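Local structure of K5 lyase (Enterobacteria phage k1-5, 2X3H) at residues A[282-287]-A[305-310]; A[261-266]-A[288-293]; A[98-103]-A[118-123]. The protein probably cleaves the glycosaminoglycan-like K5 capsular polysaccharide of the host bacterium by beta-elimination, as a phage tail-spike lyase. All blocks are in the same frame, centred on the assembly; numbering follows the deposited sequence.

Contact 1: A[282-287]-A[305-310]; sequences GVMANN and DVLVDY
Met-284 reaches Leu-307 through an extended first torsion (chi1 168°, CG opposite the backbone N) followed by two bends, at chi2 and chi3, that bring SD and CE beside the leucine. SD lies 3.9 Å from CD2 of Leu-307, and CE lies 3.9 Å from its CD1, so the methionine end runs alongside both leucine methyls. Asn-287 turns differently: CG sits beside its own backbone N (chi1 -70°), which lays the amide next to Asp-309. Its ND2 donates nearly straight to OD1 of the preceding Asn-286 at 2.9 Å, in the amide plane, and more loosely to OD2 of Asp-309 at 3.2 Å. ND2 meets OD2 from above the carboxylate plane, and the amide and carboxylate planes are 79° apart. Thr-312 N bonds to OD1 of Asn-287, which fixes the amide's rotation, and OD2 of Asp-309 also bonds to Ser-311 and to Tyr-250 of the second subunit.

The two strands run parallel, in register, as successive rungs on one face of the parallel beta-helix known from phage tail spikes. Leu-307 N bonds to Val-283 O at 2.9 Å and Ala-285 N to Leu-307 O at 2.8 Å, both close to linear; Val-283 N to Asp-305 O and Asp-309 N to Ala-285 O extend the series. On the face carrying Val-283, Ala-285, Val-306 and Val-308, aliphatic groups fill the helix interior: Ala-285 CB rests 3.7 Å from CG2 of Val-308, while Val-264, Ala-292 and Val-293 pack against this face. The Met-284 and Leu-307 face turns to the second subunit, whose Asn-277 and Asn-278 lie against it. Just past the end of strand 282-286, Asn-287 N bonds weakly to Asp-309 O.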
# COMPACT_ATOMS: atom_id res chain seq x y z
N GLY A 282 -0.57 7.64 -2.73
CA GLY A 282 0.61 8.14 -3.43
C GLY A 282 0.71 9.65 -3.35
O GLY A 282 0.46 10.35 -4.33
N VAL A 283 1.08 10.16 -2.18
CA VAL A 283 1.25 11.59 -1.97
C VAL A 283 2.73 11.89 -1.76
O VAL A 283 3.36 11.30 -0.89
CB VAL A 283 0.44 12.07 -0.74
CG1 VAL A 283 0.67 13.57 -0.48
CG2 VAL A 283 -1.07 11.74 -0.92
N MET A 284 3.28 12.77 -2.59
CA MET A 284 4.67 13.20 -2.46
C MET A 284 4.67 14.64 -1.97
O MET A 284 4.27 15.55 -2.71
CB MET A 284 5.37 13.13 -3.83
CG MET A 284 6.72 13.83 -3.86
SD MET A 284 7.90 13.09 -2.71
CE MET A 284 8.03 11.45 -3.41
N ALA A 285 5.11 14.83 -0.73
CA ALA A 285 5.14 16.14 -0.10
C ALA A 285 6.57 16.63 -0.03
O ALA A 285 7.32 16.29 0.90
CB ALA A 285 4.50 16.08 1.29
N ASN A 286 6.96 17.39 -1.04
CA ASN A 286 8.28 17.98 -1.12
C ASN A 286 8.27 19.26 -0.31
O ASN A 286 7.88 20.32 -0.81
CB ASN A 286 8.63 18.22 -2.59
CG ASN A 286 9.91 19.03 -2.78
OD1 ASN A 286 10.59 19.38 -1.82
ND2 ASN A 286 10.23 19.34 -4.05
N ASN A 287 8.65 19.16 0.97
CA ASN A 287 8.83 20.33 1.83
C ASN A 287 7.61 21.24 1.98
O ASN A 287 7.65 22.44 1.68
CB ASN A 287 10.10 21.08 1.43
CG ASN A 287 11.33 20.28 1.77
OD1 ASN A 287 11.81 20.35 2.90
ND2 ASN A 287 11.78 19.43 0.85
N ASP A 305 0.43 5.49 1.46
CA ASP A 305 1.73 5.78 0.81
C ASP A 305 1.98 7.28 0.68
O ASP A 305 1.74 7.89 -0.36
CB ASP A 305 1.88 5.04 -0.54
CG ASP A 305 1.95 3.53 -0.37
OD1 ASP A 305 2.33 3.08 0.72
OD2 ASP A 305 1.63 2.80 -1.33
N VAL A 306 2.45 7.86 1.78
CA VAL A 306 2.67 9.30 1.92
C VAL A 306 4.14 9.53 2.25
O VAL A 306 4.62 9.07 3.29
CB VAL A 306 1.80 9.88 3.05
CG1 VAL A 306 2.07 11.38 3.24
CG2 VAL A 306 0.30 9.58 2.78
N LEU A 307 4.86 10.22 1.36
CA LEU A 307 6.28 10.46 1.57
C LEU A 307 6.44 11.95 1.80
O LEU A 307 6.02 12.76 0.97
CB LEU A 307 7.12 10.00 0.36
CG LEU A 307 8.64 9.96 0.56
CD1 LEU A 307 9.22 9.06 -0.51
CD2 LEU A 307 9.29 11.36 0.51
N VAL A 308 7.04 12.32 2.92
CA VAL A 308 7.18 13.74 3.24
C VAL A 308 8.60 14.06 3.70
O VAL A 308 9.17 13.35 4.52
CB VAL A 308 6.08 14.24 4.22
CG1 VAL A 308 6.05 13.42 5.47
CG2 VAL A 308 6.23 15.74 4.53
N ASP A 309 9.18 15.11 3.11
CA ASP A 309 10.51 15.60 3.50
C ASP A 309 10.39 17.04 3.96
O ASP A 309 9.69 17.82 3.34
CB ASP A 309 11.47 15.54 2.33
CG ASP A 309 12.83 16.15 2.65
OD1 ASP A 309 13.34 15.90 3.76
OD2 ASP A 309 13.40 16.87 1.79
N TYR A 310 11.08 17.37 5.05
CA TYR A 310 11.12 18.75 5.57
C TYR A 310 12.54 19.37 5.53
O TYR A 310 12.74 20.47 6.07
CB TYR A 310 10.59 18.79 7.01
CG TYR A 310 9.08 18.81 7.09
CD1 TYR A 310 8.37 19.99 6.93
CD2 TYR A 310 8.35 17.63 7.29
CE1 TYR A 310 6.99 20.02 6.98
CE2 TYR A 310 6.97 17.65 7.35
CZ TYR A 310 6.29 18.85 7.18
OH TYR A 310 4.90 18.91 7.24

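Contact 2: A[261-266]-A[288-293]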
# COMPACT_ATOMS: atom_id res chain seq x y z
N CYS A 261 4.18 23.67 -0.75
CA CYS A 261 2.79 24.00 -0.45
C CYS A 261 2.56 24.03 1.06
O CYS A 261 3.33 23.42 1.81
CB CYS A 261 1.86 22.95 -1.05
SG CYS A 261 1.93 22.83 -2.85
N GLN A 262 1.48 24.66 1.53
CA GLN A 262 1.23 24.64 2.98
C GLN A 262 0.86 23.23 3.42
O GLN A 262 1.40 22.71 4.40
CB GLN A 262 0.14 25.63 3.40
CG GLN A 262 0.03 25.78 4.91
CD GLN A 262 -0.94 26.88 5.32
OE1 GLN A 262 -1.28 27.75 4.52
NE2 GLN A 262 -1.40 26.84 6.58
N HIS A 263 -0.07 22.63 2.67
CA HIS A 263 -0.52 21.25 2.83
C HIS A 263 -0.52 20.67 1.41
O HIS A 263 -0.66 21.44 0.43
CB HIS A 263 -1.96 21.18 3.35
CG HIS A 263 -2.24 22.09 4.52
ND1 HIS A 263 -1.77 21.86 5.80
CD2 HIS A 263 -3.01 23.21 4.61
CE1 HIS A 263 -2.22 22.79 6.61
NE2 HIS A 263 -2.97 23.63 5.91
N VAL A 264 -0.34 19.36 1.26
CA VAL A 264 -0.40 18.77 -0.08
C VAL A 264 -1.80 18.29 -0.47
O VAL A 264 -2.34 18.75 -1.48
CB VAL A 264 0.69 17.70 -0.32
CG1 VAL A 264 0.59 17.16 -1.76
CG2 VAL A 264 2.04 18.31 -0.10
N THR A 265 -2.38 17.38 0.32
CA THR A 265 -3.81 17.07 0.18
C THR A 265 -4.56 17.54 1.42
O THR A 265 -4.03 17.51 2.54
CB THR A 265 -4.08 15.58 -0.09
OG1 THR A 265 -3.77 14.80 1.07
CG2 THR A 265 -3.26 15.09 -1.28
N TYR A 266 -5.80 17.99 1.21
CA TYR A 266 -6.56 18.65 2.27
C TYR A 266 -8.02 18.20 2.17
O TYR A 266 -8.62 18.30 1.10
CB TYR A 266 -6.46 20.18 2.08
CG TYR A 266 -6.96 20.97 3.27
CD1 TYR A 266 -8.32 21.27 3.41
CD2 TYR A 266 -6.08 21.41 4.25
CE1 TYR A 266 -8.79 21.99 4.51
CE2 TYR A 266 -6.54 22.14 5.34
CZ TYR A 266 -7.89 22.42 5.47
OH TYR A 266 -8.34 23.14 6.56
N PRO A 288 6.53 20.68 2.52
CA PRO A 288 5.38 21.51 2.80
C PRO A 288 5.71 22.38 4.01
O PRO A 288 6.74 22.17 4.68
CB PRO A 288 4.30 20.48 3.14
CG PRO A 288 5.05 19.34 3.77
CD PRO A 288 6.37 19.29 3.00
N LYS A 289 4.83 23.33 4.29
CA LYS A 289 5.07 24.27 5.39
C LYS A 289 4.29 23.92 6.65
O LYS A 289 4.51 24.54 7.69
CB LYS A 289 4.76 25.70 4.96
CG LYS A 289 5.85 26.37 4.14
CD LYS A 289 5.75 26.06 2.67
CE LYS A 289 6.36 27.17 1.83
NZ LYS A 289 7.72 27.56 2.28
N TYR A 290 3.39 22.94 6.57
CA TYR A 290 2.64 22.52 7.76
C TYR A 290 2.37 21.03 7.84
O TYR A 290 2.67 20.40 8.85
CB TYR A 290 1.33 23.30 7.89
CG TYR A 290 0.64 23.06 9.22
CD1 TYR A 290 0.99 23.79 10.35
CD2 TYR A 290 -0.33 22.07 9.36
CE1 TYR A 290 0.38 23.57 11.58
CE2 TYR A 290 -0.96 21.84 10.58
CZ TYR A 290 -0.60 22.59 11.68
OH TYR A 290 -1.22 22.39 12.90
N ALA A 291 1.80 20.46 6.78
CA ALA A 291 1.50 19.02 6.79
C ALA A 291 1.47 18.45 5.38
O ALA A 291 1.15 19.16 4.42
CB ALA A 291 0.18 18.77 7.47
N ALA A 292 1.79 17.17 5.25
CA ALA A 292 1.60 16.50 3.96
C ALA A 292 0.11 16.32 3.68
O ALA A 292 -0.38 16.69 2.61
CB ALA A 292 2.33 15.15 3.92
N VAL A 293 -0.60 15.75 4.65
CA VAL A 293 -2.00 15.38 4.46
C VAL A 293 -2.84 15.83 5.64
O VAL A 293 -2.51 15.53 6.79
CB VAL A 293 -2.14 13.84 4.33
CG1 VAL A 293 -3.61 13.43 4.33
CG2 VAL A 293 -1.44 13.34 3.08
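His-263 and Tyr-290 lie side by side and point the same way, with ring planes 82° apart and centroids separated by 5.5 Å. CG of Tyr-290 lies opposite its backbone N (chi1 -171°), which carries the ring beside the imidazole and brings CD2 to its edge, near its plane; CG of Gln-262 lies over one imidazole face. Gln-262 also crosses the tyrosine obliquely, its CG 4.1 Å from Tyr-290 CB, and its OE1 is bonded to the backbone N of Asn-212. The Tyr-290 ring also meets that of His-319.

Thr-265 and Val-293 likewise lie side by side: OG1 of Thr-265 sits 3.4 Å from CG2 of Val-293. Lys-289 instead lays its CD against Cys-261 O at 3.7 Å and makes a cation-pi contact with Tyr-209.

In the backbone, two carbonyls serve two amides each. Ala-292 O accepts from Val-264 N at 3.0 Å, well above the carbonyl plane, and from Thr-265 N at 3.1 Å, nearly along the C=O axis. Gln-262 O takes Ala-291 N at 3.3 Å and, weakly, Tyr-290 N. The chain turns a corner at Val-264, Thr-265 and Ala-292 in successive coils, and these corners stack, as in a parallel beta-helix.

Contact 3: A[98-103]-A[118-123]; sequences DGVFSS and SGVLSH
Polar side chains meet at the start of the pair. Ser-118 OG donates to Asp-98 OD1 at 2.7 Å, reaching the carboxylate on its anti side and out of plane; chi1 of 67° swings the hydroxyl between backbone N and carbonyl carbon, towards the aspartate. The same OD1 also accepts from Ala-93 N of the second subunit. Farther along, a water lies 2.7 Å from OG of Ser-102 and 3.2 Å from OG of Ser-122, linking the two. Arg-124 is a further partner of Ser-102.

Backbone bonds join the parallel strands: Val-120 N to Gly-99 O at 3.0 Å, then Phe-101 N to Val-120 O at 2.8 Å. Ser-122 N bonds to Phe-101 O from well above the carbonyl plane, and Ser-103 N to Ser-122 O.

Apolar contacts occupy both faces. Val-100 and Val-120 run alongside each other, and CG1 of Val-100 reaches CB of Ser-122 at 3.7 Å. On the reverse face, Phe-101 CB touches CD2 of Leu-121, and Ile-84 of helix 81-88 packs on both residues.

Two rings turn their edges to backbone oxygens: Phe-101, with CD1 3.6 Å from Val-120 O, and His-123, towards Ser-103 O. The His-123 ring stacks on Tyr-130.

In-register parallel strands, here crossing at 25° near the N-terminal end of the coil, with a helix laid over the face that carries Phe-101 and Leu-121, are consistent with a capped parallel beta-helix.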
# COMPACT_ATOMS: atom_id res chain seq x y z
N ASP A 98 -1.66 26.98 -30.99
CA ASP A 98 -0.64 27.77 -31.71
C ASP A 98 -0.80 29.27 -31.49
O ASP A 98 -0.78 30.07 -32.43
CB ASP A 98 -0.65 27.45 -33.22
CG ASP A 98 -0.18 26.04 -33.54
OD1 ASP A 98 0.41 25.36 -32.67
OD2 ASP A 98 -0.40 25.60 -34.70
N GLY A 99 -0.96 29.67 -30.23
CA GLY A 99 -1.05 31.08 -29.91
C GLY A 99 -1.39 31.36 -28.47
O GLY A 99 -1.63 30.43 -27.68
N VAL A 100 -1.39 32.64 -28.12
CA VAL A 100 -1.80 33.11 -26.82
C VAL A 100 -3.05 33.94 -27.03
O VAL A 100 -3.03 34.95 -27.74
CB VAL A 100 -0.69 33.96 -26.16
CG1 VAL A 100 -1.15 34.46 -24.79
CG2 VAL A 100 0.60 33.16 -26.03
N PHE A 101 -4.16 33.49 -26.45
CA PHE A 101 -5.46 34.06 -26.76
C PHE A 101 -5.98 34.88 -25.60
O PHE A 101 -6.47 34.34 -24.61
CB PHE A 101 -6.43 32.95 -27.17
CG PHE A 101 -5.99 32.19 -28.38
CD1 PHE A 101 -5.06 31.15 -28.27
CD2 PHE A 101 -6.48 32.52 -29.64
CE1 PHE A 101 -4.63 30.45 -29.39
CE2 PHE A 101 -6.08 31.82 -30.76
CZ PHE A 101 -5.14 30.79 -30.65
N SER A 102 -5.83 36.19 -25.73
CA SER A 102 -6.27 37.11 -24.70
C SER A 102 -7.78 37.11 -24.65
O SER A 102 -8.43 37.37 -25.67
CB SER A 102 -5.75 38.52 -25.01
OG SER A 102 -6.15 39.41 -23.99
N SER A 103 -8.35 36.83 -23.49
CA SER A 103 -9.79 36.67 -23.38
C SER A 103 -10.29 36.92 -21.96
O SER A 103 -9.66 36.49 -20.98
CB SER A 103 -10.24 35.29 -23.90
OG SER A 103 -9.35 34.26 -23.48
N SER A 118 -0.15 23.61 -27.42
CA SER A 118 0.44 24.90 -27.80
C SER A 118 -0.47 26.10 -27.59
O SER A 118 -0.02 27.25 -27.69
CB SER A 118 0.93 24.87 -29.25
OG SER A 118 -0.17 24.75 -30.14
N GLY A 119 -1.75 25.85 -27.32
CA GLY A 119 -2.67 26.94 -27.03
C GLY A 119 -2.53 27.43 -25.60
O GLY A 119 -2.35 26.64 -24.67
N VAL A 120 -2.58 28.75 -25.44
CA VAL A 120 -2.60 29.37 -24.11
C VAL A 120 -3.83 30.27 -24.01
O VAL A 120 -4.00 31.17 -24.84
CB VAL A 120 -1.35 30.24 -23.88
CG1 VAL A 120 -1.40 30.89 -22.48
CG2 VAL A 120 -0.08 29.43 -24.08
N LEU A 121 -4.68 30.02 -23.03
CA LEU A 121 -5.81 30.90 -22.77
C LEU A 121 -5.37 31.90 -21.71
O LEU A 121 -5.18 31.55 -20.55
CB LEU A 121 -7.03 30.11 -22.30
CG LEU A 121 -7.65 29.22 -23.37
CD1 LEU A 121 -8.84 28.43 -22.82
CD2 LEU A 121 -8.09 30.05 -24.57
N SER A 122 -5.19 33.15 -22.13
CA SER A 122 -4.65 34.17 -21.23
C SER A 122 -5.72 35.14 -20.76
O SER A 122 -6.23 35.95 -21.55
CB SER A 122 -3.51 34.92 -21.92
OG SER A 122 -3.01 35.95 -21.09
N HIS A 123 -6.05 35.07 -19.47
CA HIS A 123 -7.11 35.89 -18.90
C HIS A 123 -6.79 37.37 -19.05
O HIS A 123 -5.75 37.85 -18.59
CB HIS A 123 -7.32 35.53 -17.42
CG HIS A 123 -8.65 35.95 -16.87
ND1 HIS A 123 -8.90 36.01 -15.51
CD2 HIS A 123 -9.80 36.33 -17.48
CE1 HIS A 123 -10.15 36.40 -15.32
NE2 HIS A 123 -10.72 36.60 -16.50
O HOH W 1 -4.52 38.58 -21.99

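Contacts 1 and 2 are neighbouring parts of the same coils: strand 279-286 leads into segment 288-293, and their centres lie 9 Å apart. Ala-285 CB meets Ala-292 CB at 3.5 Å inside the helix. Tyr-310 OH bonds to His-319 O and lies 3.1 Å from Tyr-290 O, a probable second acceptor that would have to share its one proton, tying the strand pair of contact 1 to the corner of contact 2. Contact 3 lies nearer the N-terminus, its centre about 33 Å from that of contact 1 and about 31 Å from that of contact 2, touching neither. Contacts 1 and 3 both reach the second subunit, whereas contact 2 touches no other chain.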